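Local coordinates for uncharacterized protein SCO6318 (Streptomyces coelicolor A3, PDB 2QZ7) that is of unknown function but belongs to the TerD family, named for tellurium resistance, and binds sodium ions, at residues 118-121 and 122-126; 142-145 and 146-149. One frame throughout, in Å; residues are numbered along the deposited sequence.

Contact 1 (118-121 and 122-126); sequences GHKT and FDDVS. With NA (sodium ion), chain E.
Asp-124 turns its CG back beside its own backbone N (chi1 -56°), which aims the carboxylate at Thr-121. Thr-121 in turn has OG1 set between its backbone N and carbonyl carbon (chi1 70°), which places it where it hydrogen-bonds Ala-148 O. Asp-124 OD2 accepts from Thr-121 N at 2.7 Å, and the bond is nearly straight (171°). The N-H comes in on the anti side of the carboxylate, tilted from its plane. The backbone answers with a weak bond from Asp-124 N to Thr-121 O at 3.1 Å. Together the two bonds close a turn over 121-124. Lys-120 crosses Asp-124 at a slant, with CG 4.0 Å from Asp-124 CB, and Val-125 CG2 packs on Thr-121 O at 3.6 Å. The same turn presents two carbonyls to sodium: Phe-122 O at 2.1 Å and Val-125 O at 2.4 Å from the ion. A water and Thr-128 OG1 complete the ligands. The turn lies in the loop between strands 104-113 and 129-134. Phe-122 reaches from it onto Val-111 and Ile-113 of strand 104-113, and Lys-120 also touches Ile-113.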
ATOM      1  N   GLY A 118      -2.071   5.424 -20.360  1.00 52.66           N
ATOM      2  CA  GLY A 118      -0.665   5.689 -20.677  1.00 51.47           C
ATOM      3  C   GLY A 118       0.270   5.594 -19.476  1.00 50.15           C
ATOM      4  O   GLY A 118      -0.182   5.638 -18.316  1.00 50.11           O
ATOM      5  N   HIS A 119       1.573   5.480 -19.765  1.00 48.85           N
ATOM      6  CA  HIS A 119       2.630   5.375 -18.744  1.00 48.29           C
ATOM      7  C   HIS A 119       2.623   6.544 -17.750  1.00 47.94           C
ATOM      8  O   HIS A 119       2.919   7.680 -18.122  1.00 47.40           O
ATOM      9  CB  HIS A 119       4.020   5.207 -19.399  1.00 48.43           C
ATOM     10  CG  HIS A 119       5.168   5.212 -18.426  1.00 47.73           C
ATOM     11  ND1 HIS A 119       5.414   4.177 -17.545  1.00 48.30           N
ATOM     12  CD2 HIS A 119       6.140   6.129 -18.205  1.00 47.12           C
ATOM     13  CE1 HIS A 119       6.484   4.456 -16.824  1.00 46.39           C
ATOM     14  NE2 HIS A 119       6.943   5.637 -17.206  1.00 48.79           N
ATOM     15  N   LYS A 120       2.296   6.257 -16.486  1.00 46.98           N
ATOM     16  CA  LYS A 120       2.123   7.331 -15.503  1.00 46.56           C
ATOM     17  C   LYS A 120       2.835   7.034 -14.170  1.00 46.35           C
ATOM     18  O   LYS A 120       2.646   5.982 -13.565  1.00 45.34           O
ATOM     19  CB  LYS A 120       0.631   7.605 -15.309  1.00 46.42           C
ATOM     20  CG  LYS A 120       0.274   8.826 -14.483  1.00 47.11           C
ATOM     21  CD  LYS A 120      -1.218   8.829 -14.121  1.00 45.91           C
ATOM     22  CE  LYS A 120      -2.076   9.298 -15.315  1.00 44.45           C
ATOM     23  NZ  LYS A 120      -3.555   9.283 -14.989  1.00 42.76           N
ATOM     24  N   THR A 121       3.672   7.972 -13.733  1.00 46.21           N
ATOM     25  CA  THR A 121       4.492   7.779 -12.535  1.00 45.68           C
ATOM     26  C   THR A 121       4.055   8.754 -11.423  1.00 44.99           C
ATOM     27  O   THR A 121       3.200   9.611 -11.647  1.00 44.48           O
ATOM     28  CB  THR A 121       5.972   7.994 -12.852  1.00 45.40           C
ATOM     29  OG1 THR A 121       6.189   9.383 -13.120  1.00 46.64           O
ATOM     30  CG2 THR A 121       6.422   7.169 -14.089  1.00 47.54           C
ATOM     31  N   PHE A 122       4.653   8.617 -10.239  1.00 44.28           N
ATOM     32  CA  PHE A 122       4.372   9.480  -9.091  1.00 44.09           C
ATOM     33  C   PHE A 122       4.739  10.934  -9.355  1.00 44.90           C
ATOM     34  O   PHE A 122       4.122  11.852  -8.770  1.00 44.54           O
ATOM     35  CB  PHE A 122       5.063   8.954  -7.820  1.00 42.83           C
ATOM     36  CG  PHE A 122       4.407   7.727  -7.251  1.00 42.72           C
ATOM     37  CD1 PHE A 122       3.281   7.838  -6.442  1.00 39.25           C
ATOM     38  CD2 PHE A 122       4.907   6.450  -7.534  1.00 39.90           C
ATOM     39  CE1 PHE A 122       2.651   6.685  -5.932  1.00 41.31           C
ATOM     40  CE2 PHE A 122       4.310   5.307  -7.047  1.00 41.70           C
ATOM     41  CZ  PHE A 122       3.164   5.413  -6.211  1.00 41.71           C
ATOM     42  N   ASP A 123       5.729  11.130 -10.227  1.00 45.88           N
ATOM     43  CA  ASP A 123       6.178  12.468 -10.665  1.00 46.74           C
ATOM     44  C   ASP A 123       5.158  13.184 -11.541  1.00 46.74           C
ATOM     45  O   ASP A 123       5.123  14.406 -11.548  1.00 46.90           O
ATOM     46  CB  ASP A 123       7.517  12.403 -11.405  1.00 46.96           C
ATOM     47  CG  ASP A 123       8.243  13.734 -11.394  1.00 50.07           C
ATOM     48  OD1 ASP A 123       8.416  14.293 -10.280  1.00 54.17           O
ATOM     49  OD2 ASP A 123       8.613  14.238 -12.482  1.00 50.74           O
ATOM     50  N   ASP A 124       4.347  12.411 -12.274  1.00 47.12           N
ATOM     51  CA  ASP A 124       3.231  12.922 -13.092  1.00 47.13           C
ATOM     52  C   ASP A 124       1.981  13.366 -12.299  1.00 46.97           C
ATOM     53  O   ASP A 124       1.052  13.923 -12.889  1.00 46.94           O
ATOM     54  CB  ASP A 124       2.794  11.865 -14.112  1.00 46.50           C
ATOM     55  CG  ASP A 124       3.934  11.406 -15.004  1.00 48.20           C
ATOM     56  OD1 ASP A 124       4.700  12.262 -15.507  1.00 47.93           O
ATOM     57  OD2 ASP A 124       4.061  10.185 -15.221  1.00 48.66           O
ATOM     58  N   VAL A 125       1.947  13.107 -10.992  1.00 46.43           N
ATOM     59  CA  VAL A 125       0.728  13.327 -10.193  1.00 46.66           C
ATOM     60  C   VAL A 125       1.055  14.234  -8.996  1.00 47.26           C
ATOM     61  O   VAL A 125       1.924  13.890  -8.170  1.00 47.12           O
ATOM     62  CB  VAL A 125       0.082  11.979  -9.670  1.00 47.83           C
ATOM     63  CG1 VAL A 125      -1.294  12.246  -9.005  1.00 46.24           C
ATOM     64  CG2 VAL A 125      -0.057  10.934 -10.790  1.00 46.91           C
ATOM     65  N   SER A 126       0.377  15.385  -8.897  1.00 47.30           N
ATOM     66  CA  SER A 126       0.739  16.385  -7.879  1.00 46.87           C
ATOM     67  C   SER A 126       0.187  16.105  -6.478  1.00 46.76           C
ATOM     68  O   SER A 126      -0.912  15.547  -6.300  1.00 46.70           O
ATOM     69  CB  SER A 126       0.530  17.852  -8.352  1.00 47.56           C
ATOM     70  OG  SER A 126      -0.684  18.056  -9.041  1.00 47.16           O
TER
HETATM   71 NA    NA E 195       3.881  13.122  -7.062  1.00 52.95          NA
HETATM   72  O   HOH W   1       5.806  12.448  -6.256  1.00 43.38           O

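Contact 2 (142-145 and 146-149); sequences DGFE and RVAG
Asp-142 and Arg-146 form a salt bridge, with Arg-146 NH2 donating to Asp-142 OD2 at 2.8 Å. The nitrogen comes to the syn side of the oxygen, tilted from the carboxylate plane, while the oxygen lies close to the guanidinium plane. The carboxylate and guanidinium planes are 41° apart, so the two groups do not lie flat together. Glu-170 forms a second salt bridge with the same NH2, so this nitrogen is shared between two acids. The other oxygen of Asp-142 works on the backbone. Asp-142 OD1 accepts from Phe-144 N at 2.8 Å, two residues on, which makes an Asx turn. One carboxylate therefore shapes the chain with one oxygen and holds the arginine with the other. A weak bond of 3.3 Å runs from Gly-143 N to Glu-145 OE1. The Glu-145 chain is bent at chi2 (97°), which folds its carboxylate back toward Gly-143.

Beyond the Asx turn the chain coils through another turn. Val-147 N donates to Phe-144 O at 3.1 Å, from above the carbonyl plane. Ala-148 N makes a weak bond to Glu-145 O. Val-147 CG2 sits at the edge of the Phe-144 ring, near its plane, and meets Phe-144 CB at 3.8 Å.

The turns join strand 137-142 to strand 152-160, and so lead from one antiparallel sheet to the other. Phe-144 packs against Val-130 of strand 129-134 and Val-155 of strand 152-160. On strand 166-175, Arg-146 and Val-147 both touch Val-172.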
ATOM      1  N   ASP A 142       5.312  10.187   3.584  1.00 47.68           N
ATOM      2  CA  ASP A 142       6.094  10.240   2.343  1.00 47.39           C
ATOM      3  C   ASP A 142       5.358  10.902   1.169  1.00 46.95           C
ATOM      4  O   ASP A 142       4.163  10.708   0.994  1.00 46.46           O
ATOM      5  CB  ASP A 142       6.457   8.829   1.913  1.00 47.24           C
ATOM      6  CG  ASP A 142       7.793   8.760   1.224  1.00 48.41           C
ATOM      7  OD1 ASP A 142       7.835   8.765  -0.027  1.00 49.05           O
ATOM      8  OD2 ASP A 142       8.807   8.680   1.943  1.00 50.56           O
ATOM      9  N   GLY A 143       6.102  11.615   0.329  1.00 46.37           N
ATOM     10  CA  GLY A 143       5.557  12.200  -0.890  1.00 46.52           C
ATOM     11  C   GLY A 143       5.991  11.518  -2.174  1.00 46.27           C
ATOM     12  O   GLY A 143       5.801  12.069  -3.270  1.00 46.33           O
ATOM     13  N   PHE A 144       6.605  10.339  -2.036  1.00 46.10           N
ATOM     14  CA  PHE A 144       7.044   9.503  -3.167  1.00 45.83           C
ATOM     15  C   PHE A 144       8.156  10.121  -4.024  1.00 46.46           C
ATOM     16  O   PHE A 144       8.347   9.734  -5.195  1.00 45.48           O
ATOM     17  CB  PHE A 144       5.865   9.077  -4.054  1.00 45.98           C
ATOM     18  CG  PHE A 144       4.750   8.341  -3.311  1.00 46.08           C
ATOM     19  CD1 PHE A 144       4.816   6.960  -3.113  1.00 45.33           C
ATOM     20  CD2 PHE A 144       3.637   9.038  -2.839  1.00 44.56           C
ATOM     21  CE1 PHE A 144       3.793   6.266  -2.455  1.00 46.78           C
ATOM     22  CE2 PHE A 144       2.606   8.373  -2.175  1.00 45.68           C
ATOM     23  CZ  PHE A 144       2.682   6.977  -1.991  1.00 47.62           C
ATOM     24  N   GLU A 145       8.903  11.055  -3.430  1.00 47.16           N
ATOM     25  CA  GLU A 145       9.975  11.742  -4.126  1.00 47.78           C
ATOM     26  C   GLU A 145      11.069  10.769  -4.536  1.00 48.48           C
ATOM     27  O   GLU A 145      11.646  10.895  -5.613  1.00 48.42           O
ATOM     28  CB  GLU A 145      10.549  12.864  -3.261  1.00 48.54           C
ATOM     29  CG  GLU A 145       9.548  14.002  -2.982  1.00 49.72           C
ATOM     30  CD  GLU A 145       8.838  13.876  -1.619  1.00 52.02           C
ATOM     31  OE1 GLU A 145       8.833  12.765  -1.006  1.00 49.87           O
ATOM     32  OE2 GLU A 145       8.292  14.918  -1.165  1.00 53.27           O
ATOM     33  N   ARG A 146      11.327   9.781  -3.685  1.00 48.85           N
ATOM     34  CA  ARG A 146      12.376   8.805  -3.933  1.00 49.46           C
ATOM     35  C   ARG A 146      12.040   7.834  -5.056  1.00 48.86           C
ATOM     36  O   ARG A 146      12.924   7.155  -5.583  1.00 48.64           O
ATOM     37  CB  ARG A 146      12.670   8.031  -2.653  1.00 50.22           C
ATOM     38  CG  ARG A 146      13.635   8.767  -1.730  1.00 52.43           C
ATOM     39  CD  ARG A 146      13.754   8.056  -0.393  1.00 56.07           C
ATOM     40  NE  ARG A 146      12.471   7.946   0.324  1.00 57.57           N
ATOM     41  CZ  ARG A 146      12.286   7.139   1.361  1.00 56.04           C
ATOM     42  NH1 ARG A 146      13.289   6.378   1.781  1.00 57.45           N
ATOM     43  NH2 ARG A 146      11.126   7.101   1.990  1.00 56.19           N
ATOM     44  N   VAL A 147      10.758   7.765  -5.395  1.00 47.83           N
ATOM     45  CA  VAL A 147      10.248   6.840  -6.387  1.00 47.12           C
ATOM     46  C   VAL A 147       9.460   7.607  -7.466  1.00 47.11           C
ATOM     47  O   VAL A 147       8.445   7.110  -7.972  1.00 47.03           O
ATOM     48  CB  VAL A 147       9.396   5.658  -5.734  1.00 47.49           C
ATOM     49  CG1 VAL A 147      10.299   4.747  -4.905  1.00 46.79           C
ATOM     50  CG2 VAL A 147       8.211   6.176  -4.878  1.00 45.38           C
ATOM     51  N   ALA A 148       9.953   8.804  -7.817  1.00 46.57           N
ATOM     52  CA  ALA A 148       9.312   9.691  -8.808  1.00 46.10           C
ATOM     53  C   ALA A 148       9.062   9.009 -10.151  1.00 45.80           C
ATOM     54  O   ALA A 148       8.018   9.238 -10.772  1.00 45.78           O
ATOM     55  CB  ALA A 148      10.137  10.976  -9.018  1.00 46.21           C
ATOM     56  N   GLY A 149      10.014   8.172 -10.587  1.00 44.97           N
ATOM     57  CA  GLY A 149       9.894   7.435 -11.851  1.00 43.75           C
ATOM     58  C   GLY A 149       9.040   6.163 -11.854  1.00 43.59           C
ATOM     59  O   GLY A 149       8.861   5.542 -12.896  1.00 42.97           O
TER

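In the fold
Contact 1 comes first along the chain, and contact 2 follows after strands 129-134 and 137-142. Both lie in loops that connect the two antiparallel sheets. Segment 118-126 is part of the link from strand 104-113 to strand 129-134. The loop of contact 2 returns from strand 137-142 to strand 152-160. Their centres are about 11 Å apart, on the same side of the chain's centre, and the loops touch. Asp-123 N probably donates to Ala-148 O at 3.0 Å, and the rings of Phe-122 and Phe-144 stack. Contact 1 supplies two sodium ligands, while the Phe-144 side chain of contact 2 lies about 5 Å from a sodium. The paired loops thus link the sheets beside a metal site within the TerD domain.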